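Local coordinates for protein carboxylesterase (PDB 3WJ2) that probably hydrolyses carboxylic ester bonds as a carboxylesterase of the alpha/beta hydrolase fold, at residues 181-195 with 244-257. Sequence-based numbering, arbitrary orientation.
Sequences VLFYPSLAPDNFSRS and IMVTNEYDPLRDPE
With chi1 at 58°, Ser195 holds OG between its backbone N and carbonyl carbon, facing the start of helix 254-266; Asp255, its CG beside the backbone N and anti to the carbonyl carbon (chi1 -74°), returns a carboxylate to the same serine. Asp255 N donates to Ser195 OG (2.9 Å), Ser195 N reaches Asp255 OD2 (3.0 Å) from above the carboxylate plane, and Ser195 OG donates to Pro252 O, arriving well above the carbonyl plane. Ser195 CB meanwhile lies over one face of the Arg254 guanidinium, whose NE and NH2 grip Asp255 OD1 side-on. Replacing Asp255 by an alanine is likely to deprive Ser195 N of its acceptor and leave Arg254 NE and NH2 without the carboxylate they share. Asp190 ties the loop before Ser195: OD1 accepts Phe192 N, making an Asx turn, and Ser193 N, extending it to an Asx motif, while OD2 takes Ser193 OG and packs on Pro256 CG (3.2 Å). A water also joins Asp190 OD2 to Pro252 O.

These loops follow two neighbouring parallel strands of the central alpha/beta hydrolase sheet, 180-183 and 243-248, where Leu182 N to Ile244 O (2.6 Å) and Val246 N to Leu182 O are both nearly straight bonds. Phe183 and Val246 lie side by side beneath helix 291-303; on the other face Met245, bent at chi2 and chi3, lays SD against Pro185 CD (3.6 Å) and CE against Leu182 CD1. Beyond the strands, Asn248 ND2 sits over one face of the Tyr184 ring, 3.3 Å from CD2, the amide turned 50° from the ring, while Tyr184 OH bonds Ala284 N and Asn248 OD1 bonds Ser283 OG.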
ATOM      1  N   VAL B 181      20.831  14.213   8.197  1.00 10.13           N
ATOM      2  CA  VAL B 181      20.546  12.779   8.555  1.00  9.13           C
ATOM      3  C   VAL B 181      19.173  12.856   9.281  1.00 10.11           C
ATOM      4  O   VAL B 181      19.011  13.486  10.378  1.00 10.07           O
ATOM      5  CB  VAL B 181      21.559  12.300   9.529  1.00  9.37           C
ATOM      6  CG1 VAL B 181      21.160  10.823   9.834  1.00  9.89           C
ATOM      7  CG2 VAL B 181      22.939  12.320   8.904  1.00 11.87           C
ATOM      8  N   LEU B 182      18.147  12.313   8.601  1.00  7.83           N
ATOM      9  CA  LEU B 182      16.779  12.604   9.052  1.00  8.11           C
ATOM     10  C   LEU B 182      16.127  11.315   9.491  1.00  8.21           C
ATOM     11  O   LEU B 182      15.672  10.513   8.699  1.00  9.59           O
ATOM     12  CB  LEU B 182      15.907  13.181   7.830  1.00 10.04           C
ATOM     13  CG  LEU B 182      16.607  14.407   7.197  1.00  9.87           C
ATOM     14  CD1 LEU B 182      15.800  14.806   5.878  1.00 11.44           C
ATOM     15  CD2 LEU B 182      16.771  15.628   8.121  1.00 11.96           C
ATOM     16  N   PHE B 183      15.976  11.158  10.836  1.00  8.43           N
ATOM     17  CA  PHE B 183      15.199  10.007  11.279  1.00  9.04           C
ATOM     18  C   PHE B 183      13.771  10.431  11.458  1.00  8.29           C
ATOM     19  O   PHE B 183      13.377  11.231  12.348  1.00  8.53           O
ATOM     20  CB  PHE B 183      15.744   9.572  12.741  1.00  8.11           C
ATOM     21  CG  PHE B 183      17.040   8.835  12.706  1.00  8.85           C
ATOM     22  CD1 PHE B 183      17.061   7.448  12.568  1.00  9.39           C
ATOM     23  CD2 PHE B 183      18.256   9.539  12.935  1.00 10.50           C
ATOM     24  CE1 PHE B 183      18.306   6.772  12.476  1.00 11.04           C
ATOM     25  CE2 PHE B 183      19.517   8.841  12.896  1.00 14.43           C
ATOM     26  CZ  PHE B 183      19.510   7.456  12.710  1.00 13.63           C
ATOM     27  N   TYR B 184      12.932   9.873  10.550  1.00  9.82           N
ATOM     28  CA  TYR B 184      11.474  10.078  10.595  1.00  9.33           C
ATOM     29  C   TYR B 184      11.017  11.501  11.021  1.00  8.70           C
ATOM     30  O   TYR B 184      10.247  11.710  12.005  1.00  9.23           O
ATOM     31  CB  TYR B 184      10.771   8.941  11.415  1.00  9.14           C
ATOM     32  CG  TYR B 184      11.436   8.610  12.736  1.00  8.34           C
ATOM     33  CD1 TYR B 184      11.062   9.320  13.855  1.00 10.45           C
ATOM     34  CD2 TYR B 184      12.426   7.620  12.751  1.00  8.52           C
ATOM     35  CE1 TYR B 184      11.682   8.937  15.112  1.00 10.70           C
ATOM     36  CE2 TYR B 184      13.030   7.212  13.937  1.00 12.38           C
ATOM     37  CZ  TYR B 184      12.641   7.905  15.050  1.00 11.19           C
ATOM     38  OH  TYR B 184      13.285   7.571  16.294  1.00 12.02           O
ATOM     39  N   PRO B 185      11.347  12.545  10.184  1.00  8.68           N
ATOM     40  CA  PRO B 185      10.921  13.898  10.536  1.00  8.99           C
ATOM     41  C   PRO B 185       9.371  14.111  10.349  1.00 12.32           C
ATOM     42  O   PRO B 185       8.747  13.408   9.510  1.00 10.95           O
ATOM     43  CB  PRO B 185      11.553  14.758   9.414  1.00  8.72           C
ATOM     44  CG  PRO B 185      11.903  13.765   8.284  1.00  9.04           C
ATOM     45  CD  PRO B 185      12.221  12.416   9.019  1.00  9.32           C
ATOM     46  N   SER B 186       8.813  15.069  11.069  1.00 11.72           N
ATOM     47  CA  SER B 186       7.488  15.628  10.734  1.00 14.45           C
ATOM     48  C   SER B 186       7.823  16.586   9.536  1.00 17.45           C
ATOM     49  O   SER B 186       8.897  17.240   9.507  1.00 20.38           O
ATOM     50  CB  SER B 186       6.781  16.263  11.927  1.00 18.76           C
ATOM     51  OG  SER B 186       7.748  17.156  12.541  1.00 20.16           O
ATOM     52  N   LEU B 187       7.085  16.579   8.459  1.00 14.07           N
ATOM     53  CA  LEU B 187       7.463  17.461   7.380  1.00 15.99           C
ATOM     54  C   LEU B 187       6.290  18.262   6.760  1.00 18.80           C
ATOM     55  O   LEU B 187       6.499  19.141   5.878  1.00 20.03           O
ATOM     56  CB  LEU B 187       8.020  16.652   6.233  1.00 15.45           C
ATOM     57  CG  LEU B 187       9.417  15.992   6.504  1.00 12.90           C
ATOM     58  CD1 LEU B 187       9.628  14.873   5.405  1.00 12.96           C
ATOM     59  CD2 LEU B 187      10.513  16.993   6.542  1.00 16.31           C
ATOM     60  N   ALA B 188       5.096  17.745   6.939  1.00 21.50           N
ATOM     61  CA  ALA B 188       3.930  18.225   6.143  1.00 22.36           C
ATOM     62  C   ALA B 188       2.730  18.433   7.064  1.00 23.57           C
ATOM     63  O   ALA B 188       2.576  17.824   8.174  1.00 20.00           O
ATOM     64  CB  ALA B 188       3.573  17.168   5.026  1.00 23.15           C
ATOM     65  N   PRO B 189       1.756  19.237   6.527  1.00 24.34           N
ATOM     66  CA  PRO B 189       0.544  19.420   7.281  1.00 24.58           C
ATOM     67  C   PRO B 189      -0.368  18.230   7.064  1.00 21.41           C
ATOM     68  O   PRO B 189      -1.425  18.405   6.395  1.00 27.09           O
ATOM     69  CB  PRO B 189      -0.094  20.649   6.625  1.00 22.98           C
ATOM     70  CG  PRO B 189       0.358  20.565   5.145  1.00 24.17           C
ATOM     71  CD  PRO B 189       1.786  20.033   5.270  1.00 25.25           C
ATOM     72  N   ASP B 190      -0.185  17.134   7.785  1.00 22.58           N
ATOM     73  CA  ASP B 190      -0.914  15.837   7.335  1.00 19.39           C
ATOM     74  C   ASP B 190      -1.905  15.256   8.310  1.00 20.78           C
ATOM     75  O   ASP B 190      -1.531  14.721   9.372  1.00 21.45           O
ATOM     76  CB  ASP B 190       0.176  14.833   6.945  1.00 17.19           C
ATOM     77  CG  ASP B 190      -0.385  13.500   6.439  1.00 17.73           C
ATOM     78  OD1 ASP B 190      -1.550  13.545   6.066  1.00 19.26           O
ATOM     79  OD2 ASP B 190       0.411  12.520   6.418  1.00 14.79           O
ATOM     80  N   ASN B 191      -3.195  15.291   8.008  1.00 18.34           N
ATOM     81  CA  ASN B 191      -4.187  14.508   8.759  1.00 21.15           C
ATOM     82  C   ASN B 191      -5.014  13.635   7.807  1.00 19.38           C
ATOM     83  O   ASN B 191      -6.201  13.296   8.046  1.00 22.52           O
ATOM     84  CB  ASN B 191      -5.109  15.374   9.642  1.00 21.64           C
ATOM     85  CG  ASN B 191      -6.032  16.247   8.824  1.00 23.87           C
ATOM     86  OD1 ASN B 191      -5.730  16.569   7.671  1.00 27.05           O
ATOM     87  ND2 ASN B 191      -7.126  16.690   9.422  1.00 29.80           N
ATOM     88  N   PHE B 192      -4.371  13.219   6.745  1.00 19.49           N
ATOM     89  CA  PHE B 192      -5.194  12.530   5.716  1.00 19.51           C
ATOM     90  C   PHE B 192      -4.445  11.514   4.889  1.00 19.15           C
ATOM     91  O   PHE B 192      -5.144  10.885   4.032  1.00 17.73           O
ATOM     92  CB  PHE B 192      -5.863  13.607   4.757  1.00 18.65           C
ATOM     93  CG  PHE B 192      -4.894  14.500   4.130  1.00 20.74           C
ATOM     94  CD1 PHE B 192      -4.067  14.088   3.056  1.00 22.09           C
ATOM     95  CD2 PHE B 192      -4.695  15.785   4.722  1.00 23.65           C
ATOM     96  CE1 PHE B 192      -3.097  14.950   2.513  1.00 20.11           C
ATOM     97  CE2 PHE B 192      -3.722  16.619   4.265  1.00 22.95           C
ATOM     98  CZ  PHE B 192      -2.955  16.256   3.122  1.00 25.57           C
ATOM     99  N   SER B 193      -3.079  11.425   4.877  1.00 16.49           N
ATOM    100  CA  SER B 193      -2.384  10.390   4.080  1.00 15.44           C
ATOM    101  C   SER B 193      -2.746   8.976   4.613  1.00 15.19           C
ATOM    102  O   SER B 193      -3.352   8.812   5.640  1.00 14.89           O
ATOM    103  CB  SER B 193      -0.859  10.552   4.118  1.00 14.66           C
ATOM    104  OG  SER B 193      -0.429  10.241   5.485  1.00 14.38           O
ATOM    105  N   ARG B 194      -2.477   7.978   3.803  1.00 14.14           N
ATOM    106  CA  ARG B 194      -2.855   6.632   4.200  1.00 15.28           C
ATOM    107  C   ARG B 194      -2.029   6.159   5.402  1.00 13.59           C
ATOM    108  O   ARG B 194      -2.604   5.601   6.310  1.00 14.90           O
ATOM    109  CB  ARG B 194      -2.704   5.691   3.024  1.00 14.53           C
ATOM    110  CG  ARG B 194      -3.202   4.209   3.430  1.00 19.93           C
ATOM    111  CD  ARG B 194      -3.083   3.171   2.246  1.00 21.55           C
ATOM    112  NE  ARG B 194      -3.621   1.868   2.777  1.00 24.83           N
ATOM    113  CZ  ARG B 194      -4.918   1.541   2.868  1.00 27.15           C
ATOM    114  NH1 ARG B 194      -5.866   2.391   2.444  1.00 25.37           N
ATOM    115  NH2 ARG B 194      -5.310   0.372   3.441  1.00 25.20           N
ATOM    116  N   SER B 195      -0.721   6.517   5.438  1.00 13.34           N
ATOM    117  CA  SER B 195      -0.028   6.044   6.670  1.00 12.99           C
ATOM    118  C   SER B 195      -0.626   6.768   7.865  1.00 13.39           C
ATOM    119  O   SER B 195      -0.704   6.228   8.991  1.00 14.22           O
ATOM    120  CB  SER B 195       1.496   6.321   6.601  1.00 12.25           C
ATOM    121  OG  SER B 195       1.784   7.743   6.414  1.00 13.74           O
ATOM    122  N   ILE B 244      20.270  11.435   4.306  1.00  9.17           N
ATOM    123  CA  ILE B 244      19.907  10.046   4.699  1.00  9.40           C
ATOM    124  C   ILE B 244      18.537  10.183   5.367  1.00 11.05           C
ATOM    125  O   ILE B 244      18.376  10.958   6.337  1.00 12.34           O
ATOM    126  CB  ILE B 244      20.886   9.472   5.675  1.00 10.39           C
ATOM    127  CG1 ILE B 244      22.314   9.478   5.103  1.00 12.22           C
ATOM    128  CG2 ILE B 244      20.446   8.050   6.136  1.00 11.91           C
ATOM    129  CD1 ILE B 244      23.440   9.109   6.214  1.00 14.60           C
ATOM    130  N   MET B 245      17.553   9.383   4.896  1.00 10.81           N
ATOM    131  CA  MET B 245      16.170   9.437   5.400  1.00 11.48           C
ATOM    132  C   MET B 245      15.834   8.060   5.912  1.00 11.25           C
ATOM    133  O   MET B 245      16.027   7.068   5.225  1.00 10.53           O
ATOM    134  CB  MET B 245      15.124   9.790   4.315  1.00 11.59           C
ATOM    135  CG  MET B 245      13.694   9.649   4.800  1.00 14.51           C
ATOM    136  SD  MET B 245      13.206  11.037   5.897  1.00 13.98           S
ATOM    137  CE  MET B 245      12.968  12.422   4.683  1.00 11.78           C
ATOM    138  N   VAL B 246      15.382   8.032   7.188  1.00  9.64           N
ATOM    139  CA  VAL B 246      14.903   6.726   7.746  1.00  9.84           C
ATOM    140  C   VAL B 246      13.454   6.932   8.081  1.00  9.05           C
ATOM    141  O   VAL B 246      13.044   7.829   8.795  1.00  9.99           O
ATOM    142  CB  VAL B 246      15.675   6.455   9.084  1.00  8.74           C
ATOM    143  CG1 VAL B 246      15.138   5.152   9.706  1.00 10.93           C
ATOM    144  CG2 VAL B 246      17.233   6.357   8.763  1.00 11.43           C
ATOM    145  N   THR B 247      12.612   6.044   7.549  1.00  8.83           N
ATOM    146  CA  THR B 247      11.187   6.033   7.912  1.00  9.38           C
ATOM    147  C   THR B 247      10.881   4.672   8.539  1.00  8.45           C
ATOM    148  O   THR B 247      11.692   3.734   8.532  1.00 10.49           O
ATOM    149  CB  THR B 247      10.300   6.146   6.580  1.00 11.17           C
ATOM    150  OG1 THR B 247      10.370   4.905   5.878  1.00 11.10           O
ATOM    151  CG2 THR B 247      10.904   7.244   5.697  1.00 12.38           C
ATOM    152  N   ASN B 248       9.711   4.663   9.179  1.00  9.40           N
ATOM    153  CA  ASN B 248       9.290   3.405   9.882  1.00  8.64           C
ATOM    154  C   ASN B 248       8.020   2.894   9.191  1.00  9.09           C
ATOM    155  O   ASN B 248       7.128   3.683   8.893  1.00 10.73           O
ATOM    156  CB  ASN B 248       8.868   3.786  11.301  1.00  9.92           C
ATOM    157  CG  ASN B 248      10.021   4.471  12.062  1.00  9.71           C
ATOM    158  OD1 ASN B 248      11.063   3.874  12.257  1.00 11.75           O
ATOM    159  ND2 ASN B 248       9.797   5.684  12.485  1.00 11.40           N
ATOM    160  N   GLU B 249       7.983   1.583   8.989  1.00  9.73           N
ATOM    161  CA  GLU B 249       6.735   1.006   8.364  1.00  9.33           C
ATOM    162  C   GLU B 249       5.425   1.391   9.013  1.00 10.10           C
ATOM    163  O   GLU B 249       4.491   1.813   8.318  1.00 11.38           O
ATOM    164  CB  GLU B 249       6.905  -0.521   8.346  1.00  9.76           C
ATOM    165  CG  GLU B 249       5.751  -1.140   7.562  1.00 11.42           C
ATOM    166  CD  GLU B 249       5.918  -2.621   7.379  1.00 13.59           C
ATOM    167  OE1 GLU B 249       6.793  -3.271   7.946  1.00 13.84           O
ATOM    168  OE2 GLU B 249       5.128  -3.166   6.539  1.00 16.24           O
ATOM    169  N   TYR B 250       5.376   1.328  10.349  1.00  9.97           N
ATOM    170  CA  TYR B 250       4.060   1.507  11.002  1.00 12.54           C
ATOM    171  C   TYR B 250       4.004   2.806  11.764  1.00 13.54           C
ATOM    172  O   TYR B 250       4.126   2.841  12.971  1.00 14.35           O
ATOM    173  CB  TYR B 250       3.934   0.305  11.963  1.00 12.73           C
ATOM    174  CG  TYR B 250       3.739  -1.036  11.222  1.00 12.15           C
ATOM    175  CD1 TYR B 250       2.624  -1.233  10.436  1.00 18.07           C
ATOM    176  CD2 TYR B 250       4.659  -2.030  11.345  1.00 11.69           C
ATOM    177  CE1 TYR B 250       2.479  -2.487   9.739  1.00 17.63           C
ATOM    178  CE2 TYR B 250       4.504  -3.277  10.765  1.00 14.64           C
ATOM    179  CZ  TYR B 250       3.399  -3.467   9.949  1.00 17.76           C
ATOM    180  OH  TYR B 250       3.201  -4.707   9.368  1.00 16.54           O
ATOM    181  N   ASP B 251       3.993   3.877  11.030  1.00 12.09           N
ATOM    182  CA  ASP B 251       4.180   5.222  11.687  1.00 10.58           C
ATOM    183  C   ASP B 251       3.322   6.172  10.867  1.00 11.39           C
ATOM    184  O   ASP B 251       3.410   6.224   9.618  1.00 12.17           O
ATOM    185  CB  ASP B 251       5.686   5.594  11.567  1.00  9.87           C
ATOM    186  CG  ASP B 251       6.007   7.016  12.011  1.00  9.21           C
ATOM    187  OD1 ASP B 251       5.202   7.858  12.301  1.00 11.30           O
ATOM    188  OD2 ASP B 251       7.259   7.200  12.098  1.00 12.48           O
ATOM    189  N   PRO B 252       2.438   6.936  11.512  1.00 11.27           N
ATOM    190  CA  PRO B 252       1.600   7.902  10.736  1.00 12.64           C
ATOM    191  C   PRO B 252       2.398   8.900   9.875  1.00 12.72           C
ATOM    192  O   PRO B 252       1.918   9.390   8.848  1.00 15.50           O
ATOM    193  CB  PRO B 252       0.726   8.590  11.763  1.00 12.92           C
ATOM    194  CG  PRO B 252       1.414   8.283  13.125  1.00 15.14           C
ATOM    195  CD  PRO B 252       2.247   7.071  12.981  1.00 12.92           C
ATOM    196  N   LEU B 253       3.640   9.237  10.299  1.00 12.41           N
ATOM    197  CA  LEU B 253       4.462  10.212   9.591  1.00 11.81           C
ATOM    198  C   LEU B 253       5.179   9.678   8.355  1.00 10.13           C
ATOM    199  O   LEU B 253       5.898  10.397   7.683  1.00 12.69           O
ATOM    200  CB  LEU B 253       5.584  10.742  10.535  1.00 12.68           C
ATOM    201  CG  LEU B 253       4.989  11.496  11.675  1.00 18.37           C
ATOM    202  CD1 LEU B 253       6.160  12.286  12.425  1.00 24.01           C
ATOM    203  CD2 LEU B 253       3.835  12.383  11.432  1.00 20.04           C
ATOM    204  N   ARG B 254       5.081   8.366   8.053  1.00  9.96           N
ATOM    205  CA  ARG B 254       5.898   7.707   7.071  1.00 11.68           C
ATOM    206  C   ARG B 254       5.670   8.231   5.632  1.00 11.73           C
ATOM    207  O   ARG B 254       6.633   8.455   4.910  1.00 11.15           O
ATOM    208  CB  ARG B 254       5.544   6.196   7.100  1.00 10.86           C
ATOM    209  CG  ARG B 254       6.292   5.321   6.060  1.00  9.49           C
ATOM    210  CD  ARG B 254       5.596   3.944   5.950  1.00 11.36           C
ATOM    211  NE  ARG B 254       4.415   4.141   5.126  1.00 12.50           N
ATOM    212  CZ  ARG B 254       3.543   3.139   4.920  1.00 16.19           C
ATOM    213  NH1 ARG B 254       3.621   2.001   5.627  1.00 14.55           N
ATOM    214  NH2 ARG B 254       2.504   3.346   4.113  1.00 16.63           N
ATOM    215  N   ASP B 255       4.415   8.287   5.204  1.00 13.08           N
ATOM    216  CA  ASP B 255       4.244   8.566   3.719  1.00 13.25           C
ATOM    217  C   ASP B 255       4.847   9.945   3.271  1.00 12.17           C
ATOM    218  O   ASP B 255       5.593   9.978   2.276  1.00 12.88           O
ATOM    219  CB  ASP B 255       2.801   8.459   3.275  1.00 14.03           C
ATOM    220  CG  ASP B 255       2.304   6.956   3.203  1.00 13.94           C
ATOM    221  OD1 ASP B 255       3.132   6.041   3.250  1.00 15.45           O
ATOM    222  OD2 ASP B 255       1.078   6.778   3.078  1.00 14.92           O
ATOM    223  N   PRO B 256       4.600  11.030   4.039  1.00 13.29           N
ATOM    224  CA  PRO B 256       5.271  12.280   3.621  1.00 13.68           C
ATOM    225  C   PRO B 256       6.795  12.206   3.606  1.00 14.15           C
ATOM    226  O   PRO B 256       7.450  12.864   2.771  1.00 11.24           O
ATOM    227  CB  PRO B 256       4.742  13.334   4.654  1.00 12.26           C
ATOM    228  CG  PRO B 256       3.383  12.753   5.154  1.00 16.35           C
ATOM    229  CD  PRO B 256       3.733  11.240   5.214  1.00 14.28           C
ATOM    230  N   GLU B 257       7.386  11.395   4.511  1.00 10.48           N
ATOM    231  CA  GLU B 257       8.819  11.272   4.470  1.00 10.81           C
ATOM    232  C   GLU B 257       9.340  10.616   3.241  1.00 10.13           C
ATOM    233  O   GLU B 257      10.425  10.879   2.764  1.00 11.06           O
ATOM    234  CB  GLU B 257       9.282  10.446   5.747  1.00 10.37           C
ATOM    235  CG  GLU B 257       8.960  11.209   7.045  1.00 10.98           C
ATOM    236  CD  GLU B 257       8.969  10.274   8.240  1.00  9.41           C
ATOM    237  OE1 GLU B 257       9.165   9.071   8.000  1.00 10.27           O
ATOM    238  OE2 GLU B 257       8.717  10.807   9.389  1.00 11.13           O
TER
HETATM  239  O   HOH W   1       6.228  13.205   7.856  1.00 18.86           O
HETATM  240  O   HOH W   2       1.901  12.123   8.435  1.00 17.00           O
HETATM  241  O   HOH W   3      -0.672   8.195   1.514  1.00 15.90           O